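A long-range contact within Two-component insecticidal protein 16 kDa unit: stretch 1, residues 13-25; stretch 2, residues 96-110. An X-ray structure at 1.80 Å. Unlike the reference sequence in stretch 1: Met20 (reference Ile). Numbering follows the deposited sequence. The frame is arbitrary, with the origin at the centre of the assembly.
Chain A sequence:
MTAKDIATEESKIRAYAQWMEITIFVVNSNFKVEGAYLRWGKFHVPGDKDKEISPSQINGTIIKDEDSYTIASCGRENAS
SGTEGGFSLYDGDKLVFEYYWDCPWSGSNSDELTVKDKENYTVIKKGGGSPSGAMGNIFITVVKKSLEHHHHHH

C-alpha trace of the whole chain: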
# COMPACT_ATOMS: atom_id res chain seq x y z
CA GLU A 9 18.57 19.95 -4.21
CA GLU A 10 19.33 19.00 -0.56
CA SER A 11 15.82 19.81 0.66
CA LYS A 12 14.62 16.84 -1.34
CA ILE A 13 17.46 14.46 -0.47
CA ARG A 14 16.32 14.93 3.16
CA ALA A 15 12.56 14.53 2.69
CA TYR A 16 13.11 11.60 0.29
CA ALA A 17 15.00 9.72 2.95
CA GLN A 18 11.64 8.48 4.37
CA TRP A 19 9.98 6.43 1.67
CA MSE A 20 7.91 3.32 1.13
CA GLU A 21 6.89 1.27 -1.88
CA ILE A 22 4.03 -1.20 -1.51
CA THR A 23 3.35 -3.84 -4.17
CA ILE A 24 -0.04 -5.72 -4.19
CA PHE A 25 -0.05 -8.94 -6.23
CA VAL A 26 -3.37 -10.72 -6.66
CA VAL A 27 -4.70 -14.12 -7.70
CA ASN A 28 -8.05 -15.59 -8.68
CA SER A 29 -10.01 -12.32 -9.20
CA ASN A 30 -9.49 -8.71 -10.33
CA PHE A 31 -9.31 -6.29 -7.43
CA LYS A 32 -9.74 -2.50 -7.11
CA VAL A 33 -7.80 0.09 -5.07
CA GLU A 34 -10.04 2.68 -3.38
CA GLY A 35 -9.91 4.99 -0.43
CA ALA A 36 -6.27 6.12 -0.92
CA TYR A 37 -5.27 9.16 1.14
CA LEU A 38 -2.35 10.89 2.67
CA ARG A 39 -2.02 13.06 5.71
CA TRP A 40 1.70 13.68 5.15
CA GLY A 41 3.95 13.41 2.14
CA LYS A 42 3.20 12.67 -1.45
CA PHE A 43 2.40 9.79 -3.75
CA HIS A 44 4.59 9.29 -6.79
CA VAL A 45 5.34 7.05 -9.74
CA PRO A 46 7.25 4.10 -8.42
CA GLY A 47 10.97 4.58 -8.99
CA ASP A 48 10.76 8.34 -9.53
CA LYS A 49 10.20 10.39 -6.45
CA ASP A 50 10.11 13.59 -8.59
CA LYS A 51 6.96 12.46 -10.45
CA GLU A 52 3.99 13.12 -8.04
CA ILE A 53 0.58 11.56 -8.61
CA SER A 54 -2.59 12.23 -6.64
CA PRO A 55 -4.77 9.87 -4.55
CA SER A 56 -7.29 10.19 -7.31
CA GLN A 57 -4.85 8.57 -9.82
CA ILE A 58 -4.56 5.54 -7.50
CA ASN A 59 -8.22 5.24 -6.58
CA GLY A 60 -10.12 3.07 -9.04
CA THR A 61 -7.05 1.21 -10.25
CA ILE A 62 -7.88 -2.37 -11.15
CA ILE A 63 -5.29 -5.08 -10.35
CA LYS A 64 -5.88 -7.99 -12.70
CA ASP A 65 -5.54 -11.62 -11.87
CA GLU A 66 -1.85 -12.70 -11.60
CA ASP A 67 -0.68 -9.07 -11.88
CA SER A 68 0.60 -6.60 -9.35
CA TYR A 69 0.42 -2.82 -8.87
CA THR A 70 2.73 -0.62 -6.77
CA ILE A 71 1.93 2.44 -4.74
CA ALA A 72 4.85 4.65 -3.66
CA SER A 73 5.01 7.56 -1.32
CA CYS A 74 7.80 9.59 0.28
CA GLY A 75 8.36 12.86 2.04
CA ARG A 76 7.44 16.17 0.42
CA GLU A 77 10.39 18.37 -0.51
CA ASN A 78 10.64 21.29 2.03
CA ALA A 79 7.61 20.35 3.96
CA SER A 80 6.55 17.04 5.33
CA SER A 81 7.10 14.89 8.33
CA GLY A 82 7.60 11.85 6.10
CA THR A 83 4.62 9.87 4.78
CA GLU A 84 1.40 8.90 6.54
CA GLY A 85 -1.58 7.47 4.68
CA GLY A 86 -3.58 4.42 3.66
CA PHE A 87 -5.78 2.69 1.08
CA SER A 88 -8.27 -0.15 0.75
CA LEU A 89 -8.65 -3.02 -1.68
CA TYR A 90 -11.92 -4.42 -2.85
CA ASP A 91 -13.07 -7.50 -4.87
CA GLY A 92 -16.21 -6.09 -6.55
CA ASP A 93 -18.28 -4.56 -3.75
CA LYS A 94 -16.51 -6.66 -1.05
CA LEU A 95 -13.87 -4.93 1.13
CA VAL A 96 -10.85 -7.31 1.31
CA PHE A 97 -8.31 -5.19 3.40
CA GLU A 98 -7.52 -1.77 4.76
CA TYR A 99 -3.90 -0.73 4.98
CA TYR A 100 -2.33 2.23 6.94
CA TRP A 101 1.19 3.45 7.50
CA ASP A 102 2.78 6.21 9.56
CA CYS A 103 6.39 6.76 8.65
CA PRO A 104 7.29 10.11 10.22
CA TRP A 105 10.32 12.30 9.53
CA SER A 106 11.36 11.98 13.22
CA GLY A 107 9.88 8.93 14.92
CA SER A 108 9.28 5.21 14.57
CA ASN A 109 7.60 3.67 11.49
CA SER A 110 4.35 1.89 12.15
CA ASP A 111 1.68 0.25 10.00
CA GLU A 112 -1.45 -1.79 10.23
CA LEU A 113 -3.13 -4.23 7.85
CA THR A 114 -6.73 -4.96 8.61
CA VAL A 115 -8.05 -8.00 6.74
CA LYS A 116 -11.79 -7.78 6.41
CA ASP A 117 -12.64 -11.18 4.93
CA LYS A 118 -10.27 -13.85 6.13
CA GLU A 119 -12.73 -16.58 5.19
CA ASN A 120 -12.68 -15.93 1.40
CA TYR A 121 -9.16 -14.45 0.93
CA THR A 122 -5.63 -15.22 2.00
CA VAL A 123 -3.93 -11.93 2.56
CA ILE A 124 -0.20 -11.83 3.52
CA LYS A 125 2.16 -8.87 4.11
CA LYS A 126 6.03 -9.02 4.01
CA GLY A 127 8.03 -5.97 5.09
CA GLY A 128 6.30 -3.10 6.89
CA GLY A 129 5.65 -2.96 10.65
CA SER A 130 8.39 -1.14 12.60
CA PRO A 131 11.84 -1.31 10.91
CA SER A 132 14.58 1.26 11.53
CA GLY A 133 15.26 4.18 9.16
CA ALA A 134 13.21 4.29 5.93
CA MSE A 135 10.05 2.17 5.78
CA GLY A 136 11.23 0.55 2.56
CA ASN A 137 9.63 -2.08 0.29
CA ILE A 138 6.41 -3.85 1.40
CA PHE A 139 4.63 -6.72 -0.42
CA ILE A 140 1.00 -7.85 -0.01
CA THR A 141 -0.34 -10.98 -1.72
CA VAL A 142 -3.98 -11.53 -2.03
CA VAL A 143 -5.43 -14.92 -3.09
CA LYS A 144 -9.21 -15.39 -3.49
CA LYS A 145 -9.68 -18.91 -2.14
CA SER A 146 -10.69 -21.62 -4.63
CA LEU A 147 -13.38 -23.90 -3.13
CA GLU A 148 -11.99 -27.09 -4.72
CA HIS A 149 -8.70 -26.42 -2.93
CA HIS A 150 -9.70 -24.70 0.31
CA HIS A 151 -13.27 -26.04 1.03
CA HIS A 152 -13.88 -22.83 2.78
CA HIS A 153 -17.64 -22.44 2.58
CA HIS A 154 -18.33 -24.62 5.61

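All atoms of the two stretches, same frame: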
# COMPACT_ATOMS: atom_id res chain seq x y z
N ILE A 13 16.72 15.62 -0.96
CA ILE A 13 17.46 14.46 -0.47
C ILE A 13 16.91 14.11 0.92
O ILE A 13 16.58 12.98 1.19
CB ILE A 13 19.00 14.66 -0.38
CG1 ILE A 13 19.59 15.17 -1.71
CG2 ILE A 13 19.68 13.35 0.04
CD1 ILE A 13 19.00 14.57 -2.97
N ARG A 14 16.79 15.12 1.78
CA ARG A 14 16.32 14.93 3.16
C ARG A 14 14.94 14.28 3.25
O ARG A 14 14.80 13.19 3.75
CB ARG A 14 16.30 16.29 3.86
CG ARG A 14 15.73 16.33 5.27
CD ARG A 14 15.96 17.71 5.90
NE ARG A 14 15.08 18.76 5.38
CZ ARG A 14 15.41 19.77 4.56
NH1 ARG A 14 16.67 19.95 4.12
NH2 ARG A 14 14.47 20.64 4.18
N ALA A 15 13.94 15.00 2.76
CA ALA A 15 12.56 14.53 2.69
C ALA A 15 12.38 13.17 2.02
O ALA A 15 11.45 12.42 2.36
CB ALA A 15 11.72 15.59 1.98
N TYR A 16 13.26 12.83 1.09
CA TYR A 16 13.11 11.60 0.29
C TYR A 16 13.68 10.43 1.06
O TYR A 16 13.48 9.26 0.68
CB TYR A 16 13.80 11.69 -1.08
CG TYR A 16 13.08 12.50 -2.12
CD1 TYR A 16 11.97 13.25 -1.79
CD2 TYR A 16 13.51 12.50 -3.45
CE1 TYR A 16 11.34 14.01 -2.76
CE2 TYR A 16 12.89 13.30 -4.39
CZ TYR A 16 11.80 14.02 -4.04
OH TYR A 16 11.16 14.79 -4.96
N ALA A 17 14.37 10.74 2.15
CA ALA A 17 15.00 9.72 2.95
C ALA A 17 13.99 8.84 3.69
O ALA A 17 14.35 7.79 4.16
CB ALA A 17 15.98 10.36 3.92
N GLN A 18 12.75 9.32 3.86
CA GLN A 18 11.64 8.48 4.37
C GLN A 18 10.75 8.12 3.18
O GLN A 18 10.26 9.00 2.45
CB GLN A 18 10.88 9.22 5.46
CG GLN A 18 9.69 8.45 6.01
CD GLN A 18 10.12 7.07 6.51
OE1 GLN A 18 10.51 6.20 5.73
NE2 GLN A 18 10.19 6.92 7.83
N TRP A 19 10.62 6.82 2.90
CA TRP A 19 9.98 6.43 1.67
C TRP A 19 9.48 5.00 1.88
O TRP A 19 9.96 4.26 2.78
CB TRP A 19 10.91 6.48 0.47
CG TRP A 19 12.04 5.50 0.60
CD1 TRP A 19 13.24 5.71 1.25
CD2 TRP A 19 12.10 4.15 0.08
NE1 TRP A 19 14.02 4.58 1.18
CE2 TRP A 19 13.35 3.60 0.48
CE3 TRP A 19 11.21 3.34 -0.62
CZ2 TRP A 19 13.74 2.31 0.15
CZ3 TRP A 19 11.61 2.03 -0.97
CH2 TRP A 19 12.85 1.52 -0.58
N MSE A 20 8.47 4.67 1.10
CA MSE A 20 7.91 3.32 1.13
C MSE A 20 7.51 3.00 -0.31
O MSE A 20 7.16 3.88 -1.10
CB MSE A 20 6.70 3.21 2.10
CG MSE A 20 5.48 4.15 1.88
SE MSE A 20 4.26 3.34 0.50
CE MSE A 20 3.28 2.42 1.94
N GLU A 21 7.53 1.72 -0.65
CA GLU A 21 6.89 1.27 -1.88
C GLU A 21 6.16 -0.01 -1.53
O GLU A 21 6.76 -0.87 -0.93
CB GLU A 21 7.85 1.03 -3.07
CG GLU A 21 8.41 2.32 -3.63
CD GLU A 21 8.99 2.25 -5.01
OE1 GLU A 21 8.90 1.15 -5.64
OE2 GLU A 21 9.52 3.33 -5.44
N ILE A 22 4.88 -0.07 -1.87
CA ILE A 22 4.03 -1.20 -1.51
C ILE A 22 3.52 -1.86 -2.82
O ILE A 22 2.97 -1.21 -3.66
CB ILE A 22 2.95 -0.87 -0.47
CG1 ILE A 22 2.23 -2.10 -0.03
CG2 ILE A 22 1.95 0.11 -0.95
CD1 ILE A 22 1.62 -1.97 1.33
N THR A 23 3.74 -3.16 -2.94
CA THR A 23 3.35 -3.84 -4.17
C THR A 23 2.24 -4.80 -3.73
O THR A 23 2.46 -5.55 -2.77
CB THR A 23 4.57 -4.54 -4.82
OG1 THR A 23 5.49 -3.58 -5.23
CG2 THR A 23 4.14 -5.29 -6.02
N ILE A 24 1.10 -4.81 -4.45
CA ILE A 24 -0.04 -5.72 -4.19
C ILE A 24 -0.17 -6.63 -5.39
O ILE A 24 -0.27 -6.13 -6.53
CB ILE A 24 -1.34 -4.89 -4.01
CG1 ILE A 24 -1.13 -3.85 -2.93
CG2 ILE A 24 -2.57 -5.75 -3.69
CD1 ILE A 24 -0.82 -2.48 -3.45
N PHE A 25 -0.02 -7.94 -5.14
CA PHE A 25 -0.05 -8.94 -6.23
C PHE A 25 -1.25 -9.76 -5.90
O PHE A 25 -1.41 -10.18 -4.75
CB PHE A 25 1.20 -9.89 -6.17
CG PHE A 25 1.27 -10.84 -7.30
CD1 PHE A 25 1.86 -10.49 -8.48
CD2 PHE A 25 0.64 -12.09 -7.22
CE1 PHE A 25 1.94 -11.38 -9.54
CE2 PHE A 25 0.66 -12.98 -8.32
CZ PHE A 25 1.30 -12.59 -9.47
N VAL A 96 -11.76 -6.23 1.02
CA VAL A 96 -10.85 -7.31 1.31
C VAL A 96 -9.88 -6.89 2.44
O VAL A 96 -9.77 -7.63 3.43
CB VAL A 96 -10.15 -7.71 0.04
CG1 VAL A 96 -9.08 -8.77 0.31
CG2 VAL A 96 -11.24 -8.16 -0.96
N PHE A 97 -9.24 -5.74 2.31
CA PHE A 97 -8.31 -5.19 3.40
C PHE A 97 -8.23 -3.68 3.41
O PHE A 97 -8.61 -3.00 2.48
CB PHE A 97 -6.90 -5.78 3.42
CG PHE A 97 -5.97 -5.35 2.28
CD1 PHE A 97 -5.37 -4.13 2.23
CD2 PHE A 97 -5.63 -6.25 1.25
CE1 PHE A 97 -4.48 -3.79 1.21
CE2 PHE A 97 -4.76 -5.92 0.26
CZ PHE A 97 -4.18 -4.66 0.22
N GLU A 98 -7.82 -3.18 4.54
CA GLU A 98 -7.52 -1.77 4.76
C GLU A 98 -6.07 -1.77 5.20
O GLU A 98 -5.63 -2.67 5.98
CB GLU A 98 -8.40 -1.17 5.83
CG GLU A 98 -9.86 -1.05 5.37
CD GLU A 98 -10.81 -0.82 6.53
OE1 GLU A 98 -10.57 -1.25 7.68
OE2 GLU A 98 -11.74 -0.13 6.28
N TYR A 99 -5.28 -0.87 4.57
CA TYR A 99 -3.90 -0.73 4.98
C TYR A 99 -3.61 0.72 5.44
O TYR A 99 -4.21 1.66 4.93
CB TYR A 99 -2.97 -1.14 3.83
CG TYR A 99 -1.52 -1.15 4.24
CD1 TYR A 99 -1.06 -2.08 5.23
CD2 TYR A 99 -0.64 -0.22 3.72
CE1 TYR A 99 0.29 -2.06 5.62
CE2 TYR A 99 0.67 -0.23 4.05
CZ TYR A 99 1.13 -1.13 5.02
OH TYR A 99 2.46 -1.02 5.36
N TYR A 100 -2.67 0.88 6.37
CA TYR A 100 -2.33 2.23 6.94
C TYR A 100 -0.91 2.21 7.36
O TYR A 100 -0.41 1.16 7.82
CB TYR A 100 -3.26 2.59 8.16
CG TYR A 100 -2.77 3.75 9.05
CD1 TYR A 100 -2.94 5.04 8.64
CD2 TYR A 100 -2.03 3.52 10.24
CE1 TYR A 100 -2.43 6.12 9.34
CE2 TYR A 100 -1.55 4.61 10.98
CZ TYR A 100 -1.78 5.92 10.51
OH TYR A 100 -1.33 7.01 11.17
N TRP A 101 -0.21 3.31 7.11
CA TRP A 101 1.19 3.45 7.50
C TRP A 101 1.43 4.87 8.09
O TRP A 101 0.72 5.80 7.77
CB TRP A 101 2.11 3.19 6.30
CG TRP A 101 1.99 4.21 5.22
CD1 TRP A 101 2.69 5.37 5.12
CD2 TRP A 101 1.10 4.20 4.10
NE1 TRP A 101 2.30 6.08 4.05
CE2 TRP A 101 1.32 5.38 3.39
CE3 TRP A 101 0.21 3.26 3.58
CZ2 TRP A 101 0.60 5.70 2.23
CZ3 TRP A 101 -0.51 3.59 2.45
CH2 TRP A 101 -0.27 4.77 1.75
N ASP A 102 2.40 4.95 8.99
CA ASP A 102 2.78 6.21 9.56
C ASP A 102 4.26 6.11 9.68
O ASP A 102 4.76 5.35 10.48
CB ASP A 102 2.06 6.43 10.89
CG ASP A 102 2.45 7.76 11.52
OD1 ASP A 102 2.82 8.68 10.75
OD2 ASP A 102 2.42 7.87 12.74
N CYS A 103 4.96 6.79 8.77
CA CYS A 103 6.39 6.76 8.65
C CYS A 103 6.90 8.21 8.73
O CYS A 103 7.12 8.88 7.71
CB CYS A 103 6.78 6.13 7.33
SG CYS A 103 5.94 4.55 7.08
N PRO A 104 7.05 8.69 9.94
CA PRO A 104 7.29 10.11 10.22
C PRO A 104 8.74 10.49 9.97
O PRO A 104 9.59 9.62 9.92
CB PRO A 104 7.00 10.21 11.67
CG PRO A 104 7.51 8.92 12.22
CD PRO A 104 7.07 7.89 11.17
N TRP A 105 8.97 11.78 9.75
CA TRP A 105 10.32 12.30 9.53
C TRP A 105 11.20 12.01 10.77
O TRP A 105 12.31 11.50 10.63
CB TRP A 105 10.23 13.80 9.16
CG TRP A 105 11.52 14.52 9.06
CD1 TRP A 105 11.82 15.74 9.60
CD2 TRP A 105 12.72 14.07 8.40
NE1 TRP A 105 13.11 16.09 9.30
CE2 TRP A 105 13.69 15.08 8.58
CE3 TRP A 105 13.06 12.91 7.68
CZ2 TRP A 105 14.99 14.97 8.06
CZ3 TRP A 105 14.34 12.80 7.17
CH2 TRP A 105 15.29 13.83 7.36
N SER A 106 10.67 12.29 11.97
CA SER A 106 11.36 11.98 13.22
C SER A 106 10.42 11.14 14.07
O SER A 106 9.40 11.64 14.58
CB SER A 106 11.77 13.27 13.98
OG SER A 106 12.26 14.27 13.10
N GLY A 107 10.72 9.85 14.17
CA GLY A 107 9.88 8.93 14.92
C GLY A 107 9.99 7.52 14.38
O GLY A 107 10.74 7.24 13.46
N SER A 108 9.22 6.61 14.97
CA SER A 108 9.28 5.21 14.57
C SER A 108 8.17 4.93 13.55
O SER A 108 7.04 5.41 13.71
CB SER A 108 9.12 4.29 15.78
OG SER A 108 8.28 4.87 16.76
N ASN A 109 8.55 4.20 12.51
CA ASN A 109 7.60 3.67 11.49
C ASN A 109 6.61 2.78 12.20
O ASN A 109 7.00 2.01 13.11
CB ASN A 109 8.37 2.82 10.44
CG ASN A 109 9.36 3.62 9.61
OD1 ASN A 109 9.03 4.67 9.04
ND2 ASN A 109 10.57 3.09 9.47
N SER A 110 5.32 2.90 11.83
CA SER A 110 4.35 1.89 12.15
C SER A 110 3.41 1.63 10.95
O SER A 110 3.29 2.46 10.01
CB SER A 110 3.49 2.29 13.35
OG SER A 110 2.57 3.34 13.02

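Strands 19-25 and 96-103 face each other rather than pairing edge to edge: their axes come no closer than 9.0 Å, and their N-to-C directions differ by 159°, so they run nearly antiparallel. No backbone hydrogen bond joins them; side chains fill the gap. The alternation of a β-strand sets the pattern. Met20, Ile22 and Ile24 point their CA-to-CB bonds toward the second stretch, and Phe97, Tyr99, Trp101 and Cys103 point toward the first, while the residues between them leave the interface.

The apolar layer sets aliphatic groups against aromatic rings, in reversed order along the two strands. Ile24 CG2 meets Phe97 CZ at the ring edge, 4.4 Å away. Ile22 CD1 lies over one face of Tyr99, 3.4 Å from CE2. Met20, a selenomethionine that differs from the reference isoleucine, has a p, p, p side chain whose CE sits over the Trp101 face, 3.5 Å from CD2. This is a CH-pi contact, with Met20 CE 3.7 Å from the centroid of the Trp101 six-membered ring; the same CE also reaches the edge of Tyr99, 4.3 Å from CE2, so one side chain serves two rings.

Polar chemistry gathers where the first strand begins. Buried Gln18 packs its CG 3.1 Å from Cys103 O, and its NE2 gives a weak hydrogen bond to Pro104 O at 3.5 Å, long but nearly straight. Gln18 NE2 also lies 2.8 Å from Asn109 OD1. Gln18 OE1 accepts a weak bond from Trp19 N at 2.9 Å, so both ends of the amide are engaged.

Beyond the strands, exposed Trp105 brings its ring back to Arg14 of the helix and Ala17 of the loop: Arg14 CG lies 3.2 Å from Trp105 CZ2, and Ala17 CB approaches the ring edge, 4.4 Å from CZ3. This tryptophan is poorly ordered, so its contacts deserve less weight.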